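Local coordinates for protein KmHsv2 (Kluyveromyces marxianus, PDB 3VU4) that probably binds phosphoinositides on membranes as a seven-bladed beta-propeller of the PROPPIN family, related to the autophagy protein Atg18, at residues Met328-Lys333 with Ile345-Arg350; Thr70-Phe75 with Ile85-Lys90; Asp135-Gly140 with Gly148-Ser153; Pro197-Arg202 with Cys213-Thr218. One frame throughout, in Å; residues are numbered along the deposited sequence.

How the contacts relate
The four contacts follow one another in series along the chain in the order 2, 3, 4, 1, and each falls at a different place round a propeller built of consecutive four-stranded antiparallel sheets. Contact 2 joins the two middle strands of the second blade. Contact 3 crosses from the last strand of the third blade, 137-139, to strand 149-154 of the fourth blade, contact 4 pairs the first two strands of the fifth, and contact 1 pairs the last two of the seventh. Contacts 3 and 4, centres 17 Å apart, touch through Val151 and Val201. Contacts 1 and 3 lie across the chain's centre, centres 35 Å apart, and contacts 2 and 4 do likewise at 33 Å. Contacts 1, 2 and 4 thus hold single blades together, while contact 3 joins two.

Contact 1. Residues Met328-Lys333 with Ile345-Arg350; sequences MIETFK and IQMDQR
Two N-H groups grip the carbonyl oxygen of Thr331. Asp348 N lies 2.8 Å from Thr331 O, nearly along the C=O axis, while Gln349 N makes a weak bond to Thr331 O at 3.3 Å. In return Thr331 N donates to Gln349 O, from above that carbonyl's plane, and beyond the irregularity Lys333 and Gln346 form a reciprocal pair of backbone bonds. The face of Glu330, Phe332, Met347 and Arg350 carries the salt bridge and the aromatic contact. Arg350, with CG anti to its backbone N, bends at chi2 and chi3 until NH1 reaches Glu330 OE2 at 2.7 Å in a salt bridge. The bond is fairly straight (159° at the hydrogen); the oxygen lies in the guanidinium plane but is met from above the carboxylate, the two planes being 89° apart. Trp323 NE1 holds the other oxygen, OE1, so both carboxylate oxygens have a donor. Met347 extends with CG anti to the backbone N (chi1 -175°) and lays CG over one face of the Phe332 ring, 4.3 Å from its centroid. Its SD is oblique to that ring, a Met-aromatic contact, and lies 3.7 Å from Glu330 CG. On the sheet face of Thr331 and Lys333, Lys333 CB passes Asp348 OD2, but Lys333 NZ bonds to Ser317. With Asp348 and Gln349 both opposite Thr331, this is a classic beta bulge in the outer hairpin of the last propeller blade.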
loop_
_atom_site.group_PDB
_atom_site.type_symbol
_atom_site.label_atom_id
_atom_site.label_comp_id
_atom_site.label_asym_id
_atom_site.label_seq_id
_atom_site.Cartn_x
_atom_site.Cartn_y
_atom_site.Cartn_z
ATOM N N MET A 328 14.281 3.014 9.946
ATOM C CA MET A 328 15.086 3.516 8.845
ATOM C C MET A 328 14.316 3.575 7.531
ATOM O O MET A 328 13.444 2.743 7.270
ATOM C CB MET A 328 16.335 2.659 8.693
ATOM C CG MET A 328 17.564 3.439 9.071
ATOM S SD MET A 328 18.987 2.447 9.432
ATOM C CE MET A 328 18.787 2.195 11.180
ATOM N N ILE A 329 14.614 4.583 6.720
ATOM C CA ILE A 329 13.948 4.714 5.435
ATOM C C ILE A 329 14.978 4.828 4.319
ATOM O O ILE A 329 15.803 5.746 4.282
ATOM C CB ILE A 329 12.975 5.922 5.407
ATOM C CG1 ILE A 329 12.323 6.015 4.028
ATOM C CG2 ILE A 329 13.700 7.211 5.757
ATOM C CD1 ILE A 329 11.179 6.994 3.951
ATOM N N GLU A 330 14.923 3.858 3.418
ATOM C CA GLU A 330 15.834 3.781 2.286
ATOM C C GLU A 330 15.157 4.173 0.978
ATOM O O GLU A 330 14.039 3.753 0.698
ATOM C CB GLU A 330 16.385 2.357 2.199
ATOM C CG GLU A 330 17.516 2.105 3.174
ATOM C CD GLU A 330 17.480 0.732 3.784
ATOM O OE1 GLU A 330 16.998 -0.203 3.121
ATOM O OE2 GLU A 330 17.954 0.586 4.929
ATOM N N THR A 331 15.846 4.980 0.181
ATOM C CA THR A 331 15.320 5.440 -1.094
ATOM C C THR A 331 16.014 4.704 -2.233
ATOM O O THR A 331 17.241 4.745 -2.350
ATOM C CB THR A 331 15.537 6.950 -1.240
ATOM O OG1 THR A 331 14.849 7.621 -0.180
ATOM C CG2 THR A 331 15.011 7.452 -2.571
ATOM N N PHE A 332 15.233 4.024 -3.068
ATOM C CA PHE A 332 15.796 3.273 -4.187
ATOM C C PHE A 332 15.408 3.861 -5.540
ATOM O O PHE A 332 14.373 4.509 -5.682
ATOM C CB PHE A 332 15.353 1.804 -4.125
ATOM C CG PHE A 332 15.756 1.095 -2.856
ATOM C CD1 PHE A 332 15.033 1.277 -1.675
ATOM C CD2 PHE A 332 16.871 0.260 -2.835
ATOM C CE1 PHE A 332 15.416 0.632 -0.487
ATOM C CE2 PHE A 332 17.264 -0.387 -1.654
ATOM C CZ PHE A 332 16.532 -0.199 -0.475
ATOM N N LYS A 333 16.244 3.621 -6.537
ATOM C CA LYS A 333 15.995 4.122 -7.881
ATOM C C LYS A 333 16.012 2.939 -8.852
ATOM O O LYS A 333 16.883 2.064 -8.771
ATOM C CB LYS A 333 17.086 5.128 -8.256
ATOM C CG LYS A 333 16.608 6.456 -8.842
ATOM C CD LYS A 333 16.302 6.358 -10.323
ATOM C CE LYS A 333 16.493 7.710 -11.022
ATOM N NZ LYS A 333 15.546 8.771 -10.570
ATOM N N ILE A 345 18.454 -1.840 -9.829
ATOM C CA ILE A 345 17.944 -1.116 -8.684
ATOM C C ILE A 345 19.146 -0.668 -7.875
ATOM O O ILE A 345 20.053 -1.458 -7.605
ATOM C CB ILE A 345 17.040 -2.017 -7.827
ATOM C CG1 ILE A 345 15.746 -2.308 -8.591
ATOM C CG2 ILE A 345 16.731 -1.338 -6.497
ATOM C CD1 ILE A 345 14.871 -3.371 -7.966
ATOM N N GLN A 346 19.178 0.605 -7.512
ATOM C CA GLN A 346 20.287 1.107 -6.725
ATOM C C GLN A 346 19.748 1.829 -5.493
ATOM O O GLN A 346 18.681 2.441 -5.541
ATOM C CB GLN A 346 21.144 2.057 -7.573
ATOM C CG GLN A 346 20.389 3.273 -8.097
ATOM C CD GLN A 346 21.183 4.068 -9.129
ATOM O OE1 GLN A 346 21.534 3.552 -10.198
ATOM N NE2 GLN A 346 21.470 5.328 -8.813
ATOM N N MET A 347 20.467 1.735 -4.380
ATOM C CA MET A 347 20.038 2.429 -3.175
ATOM C C MET A 347 20.706 3.801 -3.149
ATOM O O MET A 347 21.925 3.902 -3.053
ATOM C CB MET A 347 20.423 1.641 -1.923
ATOM C CG MET A 347 19.883 2.262 -0.642
ATOM S SD MET A 347 20.295 1.327 0.833
ATOM C CE MET A 347 22.022 1.724 0.997
ATOM N N ASP A 348 19.913 4.859 -3.251
ATOM C CA ASP A 348 20.476 6.197 -3.240
ATOM C C ASP A 348 20.640 6.780 -1.848
ATOM O O ASP A 348 21.553 7.574 -1.613
ATOM C CB ASP A 348 19.619 7.158 -4.070
ATOM C CG ASP A 348 19.781 6.944 -5.564
ATOM O OD1 ASP A 348 20.922 6.686 -6.016
ATOM O OD2 ASP A 348 18.769 7.047 -6.292
ATOM N N GLN A 349 19.772 6.383 -0.924
ATOM C CA GLN A 349 19.822 6.929 0.421
ATOM C C GLN A 349 19.388 5.989 1.529
ATOM O O GLN A 349 18.492 5.168 1.356
ATOM C CB GLN A 349 18.937 8.174 0.504
ATOM C CG GLN A 349 19.521 9.439 -0.063
ATOM C CD GLN A 349 19.822 10.467 1.022
ATOM O OE1 GLN A 349 20.818 10.360 1.749
ATOM N NE2 GLN A 349 18.950 11.463 1.142
ATOM N N ARG A 350 20.032 6.147 2.678
ATOM C CA ARG A 350 19.713 5.388 3.873
ATOM C C ARG A 350 19.765 6.385 5.017
ATOM O O ARG A 350 20.829 6.902 5.351
ATOM C CB ARG A 350 20.727 4.269 4.128
ATOM C CG ARG A 350 20.711 3.758 5.577
ATOM C CD ARG A 350 20.568 2.249 5.631
ATOM N NE ARG A 350 21.667 1.624 4.913
ATOM C CZ ARG A 350 21.582 0.486 4.242
ATOM N NH1 ARG A 350 20.444 -0.180 4.184
ATOM N NH2 ARG A 350 22.647 0.025 3.614
#

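Contact 2. Residues Thr70-Phe75 with Ile85-Lys90; sequences TNYVAF and IWDDVK
Strands 72-75 and 85-87 run antiparallel, their axes at 141°, with Val73 and Trp86 as the hydrogen-bonded pair between the non-hydrogen-bonded pairs Tyr72-Asp87 and Ala74-Ile85. Trp86 N meets Val73 O at 2.7 Å and 175° at the hydrogen, nearly along the C=O axis; Val73 N returns a bond to Trp86 O. Trp86, CG anti to its N, lies beside Val73, whose CG2 is 3.6 Å from Trp86 CD1. Phe75 crosses the indole obliquely, planes 49° apart, and its CE2 comes 3.5 Å from Trp86 CB. These strands are the middle pair of the second propeller blade, and Ala74, on the face with Ile85, packs against Leu106 and Leu108 of the third. At the open end of the hairpin, Asn71 O accepts from Asp88 N. Thr70 OG1, also bonded to Leu67 O, accepts from Tyr72 N at 3.0 Å in an ST turn, and Asp87 OD1 takes Lys90 N in an Asx motif. The Val89 and Asn71 side chains cross obliquely, Val89 CG1 lying 3.5 Å from Asn71 CG.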
loop_
_atom_site.group_PDB
_atom_site.type_symbol
_atom_site.label_atom_id
_atom_site.label_comp_id
_atom_site.label_asym_id
_atom_site.label_seq_id
_atom_site.Cartn_x
_atom_site.Cartn_y
_atom_site.Cartn_z
ATOM N N THR A 70 -3.853 17.205 6.033
ATOM C CA THR A 70 -4.693 17.961 6.950
ATOM C C THR A 70 -4.209 17.867 8.395
ATOM O O THR A 70 -3.137 17.329 8.676
ATOM C CB THR A 70 -6.136 17.464 6.902
ATOM O OG1 THR A 70 -6.237 16.222 7.610
ATOM C CG2 THR A 70 -6.565 17.255 5.460
ATOM N N ASN A 71 -5.013 18.388 9.315
ATOM C CA ASN A 71 -4.666 18.365 10.728
ATOM C C ASN A 71 -5.355 17.184 11.395
ATOM O O ASN A 71 -5.367 17.073 12.616
ATOM C CB ASN A 71 -5.115 19.663 11.396
ATOM C CG ASN A 71 -4.835 20.885 10.540
ATOM O OD1 ASN A 71 -3.736 21.041 9.997
ATOM N ND2 ASN A 71 -5.831 21.766 10.417
ATOM N N TYR A 72 -5.930 16.299 10.589
ATOM C CA TYR A 72 -6.627 15.149 11.139
ATOM C C TYR A 72 -5.873 13.835 11.024
ATOM O O TYR A 72 -5.222 13.550 10.020
ATOM C CB TYR A 72 -7.997 14.999 10.479
ATOM C CG TYR A 72 -8.923 16.155 10.753
ATOM C CD1 TYR A 72 -9.355 16.439 12.052
ATOM C CD2 TYR A 72 -9.368 16.978 9.715
ATOM C CE1 TYR A 72 -10.211 17.514 12.309
ATOM C CE2 TYR A 72 -10.221 18.054 9.960
ATOM C CZ TYR A 72 -10.638 18.316 11.257
ATOM O OH TYR A 72 -11.483 19.377 11.494
ATOM N N VAL A 73 -5.973 13.039 12.078
ATOM C CA VAL A 73 -5.343 11.739 12.132
ATOM C C VAL A 73 -6.341 10.851 12.854
ATOM O O VAL A 73 -7.225 11.343 13.547
ATOM C CB VAL A 73 -4.020 11.778 12.931
ATOM C CG1 VAL A 73 -3.038 12.725 12.275
ATOM C CG2 VAL A 73 -4.285 12.218 14.352
ATOM N N ALA A 74 -6.211 9.544 12.679
ATOM C CA ALA A 74 -7.096 8.600 13.328
ATOM C C ALA A 74 -6.210 7.589 14.033
ATOM O O ALA A 74 -5.143 7.243 13.527
ATOM C CB ALA A 74 -7.962 7.908 12.291
ATOM N N PHE A 75 -6.633 7.123 15.202
ATOM C CA PHE A 75 -5.850 6.128 15.921
ATOM C C PHE A 75 -6.665 5.278 16.883
ATOM O O PHE A 75 -7.792 5.620 17.243
ATOM C CB PHE A 75 -4.679 6.791 16.661
ATOM C CG PHE A 75 -5.081 7.895 17.599
ATOM C CD1 PHE A 75 -5.847 7.628 18.729
ATOM C CD2 PHE A 75 -4.659 9.204 17.369
ATOM C CE1 PHE A 75 -6.181 8.647 19.618
ATOM C CE2 PHE A 75 -4.988 10.233 18.255
ATOM C CZ PHE A 75 -5.747 9.954 19.379
ATOM N N ILE A 85 -10.837 10.122 15.944
ATOM C CA ILE A 85 -10.511 11.066 14.887
ATOM C C ILE A 85 -9.948 12.211 15.720
ATOM O O ILE A 85 -10.658 12.781 16.541
ATOM C CB ILE A 85 -11.755 11.534 14.128
ATOM C CG1 ILE A 85 -12.534 10.320 13.617
ATOM C CG2 ILE A 85 -11.340 12.419 12.956
ATOM C CD1 ILE A 85 -11.753 9.436 12.672
ATOM N N TRP A 86 -8.672 12.527 15.525
ATOM C CA TRP A 86 -7.998 13.562 16.310
ATOM C C TRP A 86 -7.503 14.750 15.496
ATOM O O TRP A 86 -7.141 14.610 14.329
ATOM C CB TRP A 86 -6.842 12.900 17.070
ATOM C CG TRP A 86 -5.851 13.799 17.747
ATOM C CD1 TRP A 86 -4.818 14.480 17.160
ATOM C CD2 TRP A 86 -5.721 14.014 19.157
ATOM N NE1 TRP A 86 -4.048 15.098 18.121
ATOM C CE2 TRP A 86 -4.583 14.830 19.353
ATOM C CE3 TRP A 86 -6.458 13.600 20.274
ATOM C CZ2 TRP A 86 -4.159 15.229 20.627
ATOM C CZ3 TRP A 86 -6.038 13.999 21.540
ATOM C CH2 TRP A 86 -4.899 14.809 21.703
ATOM N N ASP A 87 -7.494 15.921 16.128
ATOM C CA ASP A 87 -7.050 17.152 15.484
ATOM C C ASP A 87 -5.596 17.436 15.859
ATOM O O ASP A 87 -5.252 17.524 17.036
ATOM C CB ASP A 87 -7.942 18.322 15.917
ATOM C CG ASP A 87 -7.778 19.549 15.029
ATOM O OD1 ASP A 87 -6.637 20.038 14.879
ATOM O OD2 ASP A 87 -8.797 20.026 14.480
ATOM N N ASP A 88 -4.753 17.576 14.842
ATOM C CA ASP A 88 -3.329 17.839 15.017
ATOM C C ASP A 88 -3.003 19.143 15.715
ATOM O O ASP A 88 -2.370 19.154 16.768
ATOM C CB ASP A 88 -2.625 17.851 13.666
ATOM C CG ASP A 88 -1.934 16.553 13.369
ATOM O OD1 ASP A 88 -1.315 15.998 14.300
ATOM O OD2 ASP A 88 -1.996 16.098 12.209
ATOM N N VAL A 89 -3.420 20.244 15.096
ATOM C CA VAL A 89 -3.169 21.581 15.614
ATOM C C VAL A 89 -3.949 21.916 16.887
ATOM O O VAL A 89 -3.457 22.657 17.735
ATOM C CB VAL A 89 -3.445 22.644 14.511
ATOM C CG1 VAL A 89 -4.733 22.316 13.774
ATOM C CG2 VAL A 89 -3.520 24.028 15.122
ATOM N N LYS A 90 -5.152 21.365 17.031
ATOM C CA LYS A 90 -5.960 21.624 18.222
ATOM C C LYS A 90 -5.788 20.558 19.299
ATOM O O LYS A 90 -6.427 20.633 20.344
ATOM C CB LYS A 90 -7.446 21.716 17.862
ATOM C CG LYS A 90 -7.842 22.935 17.039
ATOM C CD LYS A 90 -9.360 23.030 16.934
ATOM C CE LYS A 90 -9.811 24.323 16.265
ATOM N NZ LYS A 90 -11.299 24.463 16.296
#

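Contact 3. Residues Asp135-Gly140 with Gly148-Ser153; sequences DDIRFG and GLLVYS
The Tyr152 ring carries Ile137 CG2 over one face, 3.7 Å from the ring centroid and 24° off its normal, a CH-pi contact displaced toward the rim. The methyl sits nearest the phenol end, 3.5 Å from Tyr152 CZ. The two side chains cross at about a right angle, and the ring is also met by that of His162, the planes at a shallow angle. Phe139 CB approaches the same ring obliquely at Tyr152 CD2, 3.7 Å away, while the Phe139 ring itself leads away from strand 149-153 toward Ile121 and Ser116. Tyr152 holds CG in the crowded position between its N and carbonyl carbon (chi1 60°), which turns the ring toward strand 137-139. Further along, Ile137 CD1 and Leu150 CD2 meet tip to tip at 4.0 Å. An alanine at Tyr152 would remove the ring that Ile137 CG2 covers and would probably loosen the packing of Ile137 and Phe139 between the two sheets. The single hydrogen bond between the segments runs from Gly140 N to Ser153 O at 2.9 Å, at the corner where the chain passes from the third blade to the fourth; its donor stands 65° out of the carbonyl plane. Strand 137-139 closes the third blade and strand 149-153 belongs to the fourth, their axes 6.9 Å apart and unbridged. The chemistry therefore implies that these neighbouring blades adhere here mainly through apolar packing, not through a continuous sheet.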
loop_
_atom_site.group_PDB
_atom_site.type_symbol
_atom_site.label_atom_id
_atom_site.label_comp_id
_atom_site.label_asym_id
_atom_site.label_seq_id
_atom_site.Cartn_x
_atom_site.Cartn_y
_atom_site.Cartn_z
ATOM N N ASP A 135 -24.882 0.492 4.453
ATOM C CA ASP A 135 -25.025 -0.765 5.182
ATOM C C ASP A 135 -23.679 -1.438 5.385
ATOM O O ASP A 135 -22.768 -1.282 4.572
ATOM C CB ASP A 135 -25.919 -1.746 4.424
ATOM C CG ASP A 135 -27.390 -1.424 4.548
ATOM O OD1 ASP A 135 -27.846 -1.124 5.678
ATOM O OD2 ASP A 135 -28.092 -1.492 3.513
ATOM N N ASP A 136 -23.559 -2.200 6.465
ATOM C CA ASP A 136 -22.318 -2.912 6.731
ATOM C C ASP A 136 -22.129 -3.999 5.689
ATOM O O ASP A 136 -23.100 -4.587 5.206
ATOM C CB ASP A 136 -22.337 -3.527 8.127
ATOM C CG ASP A 136 -22.060 -2.505 9.203
ATOM O OD1 ASP A 136 -21.788 -1.338 8.837
ATOM O OD2 ASP A 136 -22.108 -2.867 10.402
ATOM N N ILE A 137 -20.870 -4.247 5.345
ATOM C CA ILE A 137 -20.500 -5.251 4.357
ATOM C C ILE A 137 -19.737 -6.396 5.027
ATOM O O ILE A 137 -19.010 -6.192 6.004
ATOM C CB ILE A 137 -19.626 -4.600 3.264
ATOM C CG1 ILE A 137 -20.465 -3.576 2.499
ATOM C CG2 ILE A 137 -19.054 -5.652 2.327
ATOM C CD1 ILE A 137 -19.661 -2.613 1.645
ATOM N N ARG A 138 -19.919 -7.604 4.512
ATOM C CA ARG A 138 -19.232 -8.773 5.044
ATOM C C ARG A 138 -18.123 -9.172 4.073
ATOM O O ARG A 138 -18.371 -9.388 2.888
ATOM C CB ARG A 138 -20.223 -9.925 5.225
ATOM C CG ARG A 138 -21.316 -9.616 6.237
ATOM C CD ARG A 138 -20.763 -9.564 7.662
ATOM N NE ARG A 138 -20.681 -10.900 8.246
ATOM C CZ ARG A 138 -21.446 -11.321 9.247
ATOM N NH1 ARG A 138 -21.310 -12.559 9.709
ATOM N NH2 ARG A 138 -22.337 -10.498 9.796
ATOM N N PHE A 139 -16.896 -9.255 4.573
ATOM C CA PHE A 139 -15.773 -9.618 3.727
ATOM C C PHE A 139 -14.987 -10.784 4.338
ATOM O O PHE A 139 -15.289 -11.224 5.444
ATOM C CB PHE A 139 -14.880 -8.389 3.518
ATOM C CG PHE A 139 -14.018 -8.047 4.696
ATOM C CD1 PHE A 139 -14.543 -8.033 5.987
ATOM C CD2 PHE A 139 -12.675 -7.727 4.512
ATOM C CE1 PHE A 139 -13.739 -7.706 7.079
ATOM C CE2 PHE A 139 -11.858 -7.397 5.602
ATOM C CZ PHE A 139 -12.392 -7.387 6.886
ATOM N N GLY A 140 -13.981 -11.278 3.617
ATOM C CA GLY A 140 -13.205 -12.403 4.106
ATOM C C GLY A 140 -11.816 -12.103 4.636
ATOM O O GLY A 140 -10.957 -12.973 4.610
ATOM N N GLY A 148 -11.891 6.750 -3.612
ATOM C CA GLY A 148 -13.304 6.436 -3.738
ATOM C C GLY A 148 -13.706 5.019 -4.132
ATOM O O GLY A 148 -14.892 4.753 -4.350
ATOM N N LEU A 149 -12.751 4.098 -4.212
ATOM C CA LEU A 149 -13.070 2.729 -4.596
ATOM C C LEU A 149 -12.784 1.733 -3.463
ATOM O O LEU A 149 -11.725 1.775 -2.839
ATOM C CB LEU A 149 -12.263 2.366 -5.841
ATOM C CG LEU A 149 -12.824 1.327 -6.807
ATOM C CD1 LEU A 149 -14.174 1.791 -7.321
ATOM C CD2 LEU A 149 -11.853 1.138 -7.971
ATOM N N LEU A 150 -13.732 0.840 -3.200
ATOM C CA LEU A 150 -13.566 -0.157 -2.146
ATOM C C LEU A 150 -13.421 -1.550 -2.750
ATOM O O LEU A 150 -14.258 -1.978 -3.556
ATOM C CB LEU A 150 -14.769 -0.151 -1.199
ATOM C CG LEU A 150 -14.688 -1.029 0.059
ATOM C CD1 LEU A 150 -13.746 -0.375 1.084
ATOM C CD2 LEU A 150 -16.088 -1.204 0.673
ATOM N N VAL A 151 -12.352 -2.246 -2.370
ATOM C CA VAL A 151 -12.102 -3.602 -2.848
ATOM C C VAL A 151 -12.031 -4.492 -1.620
ATOM O O VAL A 151 -11.286 -4.204 -0.685
ATOM C CB VAL A 151 -10.757 -3.715 -3.609
ATOM C CG1 VAL A 151 -10.554 -5.140 -4.090
ATOM C CG2 VAL A 151 -10.736 -2.757 -4.788
ATOM N N TYR A 152 -12.816 -5.562 -1.602
ATOM C CA TYR A 152 -12.799 -6.463 -0.460
ATOM C C TYR A 152 -12.958 -7.929 -0.827
ATOM O O TYR A 152 -13.589 -8.283 -1.813
ATOM C CB TYR A 152 -13.870 -6.068 0.566
ATOM C CG TYR A 152 -15.289 -6.095 0.054
ATOM C CD1 TYR A 152 -15.848 -4.983 -0.581
ATOM C CD2 TYR A 152 -16.076 -7.235 0.200
ATOM C CE1 TYR A 152 -17.152 -5.012 -1.055
ATOM C CE2 TYR A 152 -17.381 -7.274 -0.267
ATOM C CZ TYR A 152 -17.914 -6.161 -0.896
ATOM O OH TYR A 152 -19.201 -6.210 -1.381
ATOM N N SER A 153 -12.348 -8.770 -0.010
ATOM C CA SER A 153 -12.360 -10.221 -0.156
ATOM C C SER A 153 -13.788 -10.745 0.072
ATOM O O SER A 153 -14.501 -10.244 0.948
ATOM C CB SER A 153 -11.411 -10.804 0.906
ATOM O OG SER A 153 -11.043 -12.140 0.643
#

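Contact 4. Residues Pro197-Arg202 with Cys213-Thr218; sequences PIKMVR and CSQDGT. With SO4 (sulfate ion), chain E.
A beta bulge interrupts the hairpin of strands 198-203 and 209-214, the register slipping by one residue between the pairs Ile198-Ser214 and Met200-Cys213. Lys199 occupies the slip, its backbone locally helix-like (phi -79°, psi -51°). Its N donates to Cys213 O at 2.8 Å, in the carbonyl plane and on a lone pair; Cys213 N reaches Met200 O by a weak bond only. Gln215 N closes the end, 3.1 Å from Pro197 O and nearly along its C=O axis. Cys213 SG, in the crowded position between N and carbonyl carbon, lies 3.7 Å from Lys199 CB and 3.8 Å from Met200 CG. These are the first two strands of the fifth propeller blade; Ile198 turns from the hairpin to Val142 and Ile161 of the fourth, and Met200 packs on Val243 and Met246 of the sixth. Lys199 starts with CG anti to N, bends at chi2 and crosses Gln215 at about a right angle, CD 3.5 Å from Gln215 OE1. An alanine at Lys199 would remove this aliphatic cover and would probably leave the Gln215 side chain less well positioned. A water donates to Lys199 O and accepts weakly from Gln215 NE2. Ser214 OG bonds to sulfate O3 at 3.2 Å; His194, Thr195, Asn196 and Arg221 also bind this ion, probably from the crystallisation liquor; it may mark a place where a phosphate group could bind.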
loop_
_atom_site.group_PDB
_atom_site.type_symbol
_atom_site.label_atom_id
_atom_site.label_comp_id
_atom_site.label_asym_id
_atom_site.label_seq_id
_atom_site.Cartn_x
_atom_site.Cartn_y
_atom_site.Cartn_z
ATOM N N PRO A 197 -6.592 -18.516 -1.044
ATOM C CA PRO A 197 -6.921 -17.268 -0.354
ATOM C C PRO A 197 -6.033 -16.114 -0.797
ATOM O O PRO A 197 -4.824 -16.280 -0.962
ATOM C CB PRO A 197 -6.709 -17.627 1.119
ATOM C CG PRO A 197 -7.093 -19.058 1.164
ATOM C CD PRO A 197 -6.438 -19.623 -0.082
ATOM N N ILE A 198 -6.633 -14.945 -0.983
ATOM C CA ILE A 198 -5.884 -13.770 -1.384
ATOM C C ILE A 198 -4.984 -13.254 -0.261
ATOM O O ILE A 198 -5.398 -13.132 0.903
ATOM C CB ILE A 198 -6.835 -12.640 -1.827
ATOM C CG1 ILE A 198 -7.301 -12.902 -3.266
ATOM C CG2 ILE A 198 -6.150 -11.278 -1.699
ATOM C CD1 ILE A 198 -8.354 -11.942 -3.746
ATOM N N LYS A 199 -3.744 -12.947 -0.626
ATOM C CA LYS A 199 -2.768 -12.429 0.317
ATOM C C LYS A 199 -3.023 -10.948 0.569
ATOM O O LYS A 199 -3.118 -10.512 1.721
ATOM C CB LYS A 199 -1.356 -12.640 -0.231
ATOM C CG LYS A 199 -0.242 -12.124 0.674
ATOM C CD LYS A 199 -0.357 -12.699 2.066
ATOM C CE LYS A 199 0.825 -12.302 2.924
ATOM N NZ LYS A 199 0.542 -12.607 4.353
ATOM N N MET A 200 -3.130 -10.180 -0.511
ATOM C CA MET A 200 -3.389 -8.742 -0.424
ATOM C C MET A 200 -3.801 -8.197 -1.783
ATOM O O MET A 200 -3.523 -8.819 -2.810
ATOM C CB MET A 200 -2.139 -7.996 0.035
ATOM C CG MET A 200 -0.967 -8.134 -0.913
ATOM S SD MET A 200 0.437 -7.130 -0.416
ATOM C CE MET A 200 1.279 -8.301 0.606
ATOM N N VAL A 201 -4.473 -7.048 -1.790
ATOM C CA VAL A 201 -4.870 -6.421 -3.048
ATOM C C VAL A 201 -4.372 -4.988 -3.038
ATOM O O VAL A 201 -4.271 -4.368 -1.985
ATOM C CB VAL A 201 -6.407 -6.457 -3.284
ATOM C CG1 VAL A 201 -6.893 -7.909 -3.296
ATOM C CG2 VAL A 201 -7.125 -5.641 -2.252
ATOM N N ARG A 202 -4.041 -4.466 -4.212
ATOM C CA ARG A 202 -3.519 -3.113 -4.293
ATOM C C ARG A 202 -4.040 -2.317 -5.483
ATOM O O ARG A 202 -3.927 -2.746 -6.638
ATOM C CB ARG A 202 -1.991 -3.167 -4.346
ATOM C CG ARG A 202 -1.335 -3.701 -3.075
ATOM C CD ARG A 202 -1.301 -2.629 -1.989
ATOM N NE ARG A 202 -0.553 -3.063 -0.812
ATOM C CZ ARG A 202 -1.023 -3.875 0.132
ATOM N NH1 ARG A 202 -2.256 -4.354 0.066
ATOM N NH2 ARG A 202 -0.244 -4.226 1.142
ATOM N N CYS A 213 -2.636 -10.960 -5.373
ATOM C CA CYS A 213 -1.721 -12.078 -5.255
ATOM C C CYS A 213 -2.241 -12.949 -4.138
ATOM O O CYS A 213 -2.831 -12.443 -3.184
ATOM C CB CYS A 213 -0.306 -11.603 -4.942
ATOM S SG CYS A 213 -0.118 -10.911 -3.317
ATOM N N SER A 214 -2.057 -14.256 -4.270
ATOM C CA SER A 214 -2.517 -15.167 -3.240
ATOM C C SER A 214 -1.385 -15.562 -2.307
ATOM O O SER A 214 -0.244 -15.140 -2.486
ATOM C CB SER A 214 -3.131 -16.423 -3.852
ATOM O OG SER A 214 -2.190 -17.178 -4.558
ATOM N N GLN A 215 -1.739 -16.373 -1.307
ATOM C CA GLN A 215 -0.827 -16.886 -0.280
ATOM C C GLN A 215 0.071 -17.936 -0.915
ATOM O O GLN A 215 -0.425 -18.918 -1.491
ATOM C CB GLN A 215 -1.638 -17.533 0.870
ATOM C CG GLN A 215 -2.760 -16.683 1.564
ATOM C CD GLN A 215 -2.287 -15.750 2.725
ATOM O OE1 GLN A 215 -1.166 -15.878 3.253
ATOM N NE2 GLN A 215 -3.171 -14.823 3.134
ATOM N N ASP A 216 1.382 -17.740 -0.767
ATOM C CA ASP A 216 2.373 -18.642 -1.348
ATOM C C ASP A 216 1.972 -18.881 -2.808
ATOM O O ASP A 216 1.873 -20.017 -3.257
ATOM C CB ASP A 216 2.441 -19.998 -0.552
ATOM N N GLY A 217 1.737 -17.794 -3.540
ATOM C CA GLY A 217 1.326 -17.909 -4.928
ATOM C C GLY A 217 2.419 -17.538 -5.915
ATOM O O GLY A 217 3.169 -16.570 -5.743
ATOM N N THR A 218 2.493 -18.320 -6.976
ATOM C CA THR A 218 3.468 -18.109 -8.030
ATOM C C THR A 218 3.005 -17.013 -9.003
ATOM O O THR A 218 3.772 -16.548 -9.843
ATOM C CB THR A 218 3.668 -19.432 -8.782
ATOM O OG1 THR A 218 3.951 -19.176 -10.167
ATOM C CG2 THR A 218 2.396 -20.273 -8.669
HETATM S S SO4 E . -3.835 -19.047 -7.547
HETATM O O1 SO4 E . -4.931 -18.566 -8.410
HETATM O O2 SO4 E . -2.684 -18.138 -7.691
HETATM O O3 SO4 E . -4.258 -19.062 -6.134
HETATM O O4 SO4 E . -3.478 -20.420 -7.950
HETATM O O HOH W 1 -3.990 -12.349 4.233
#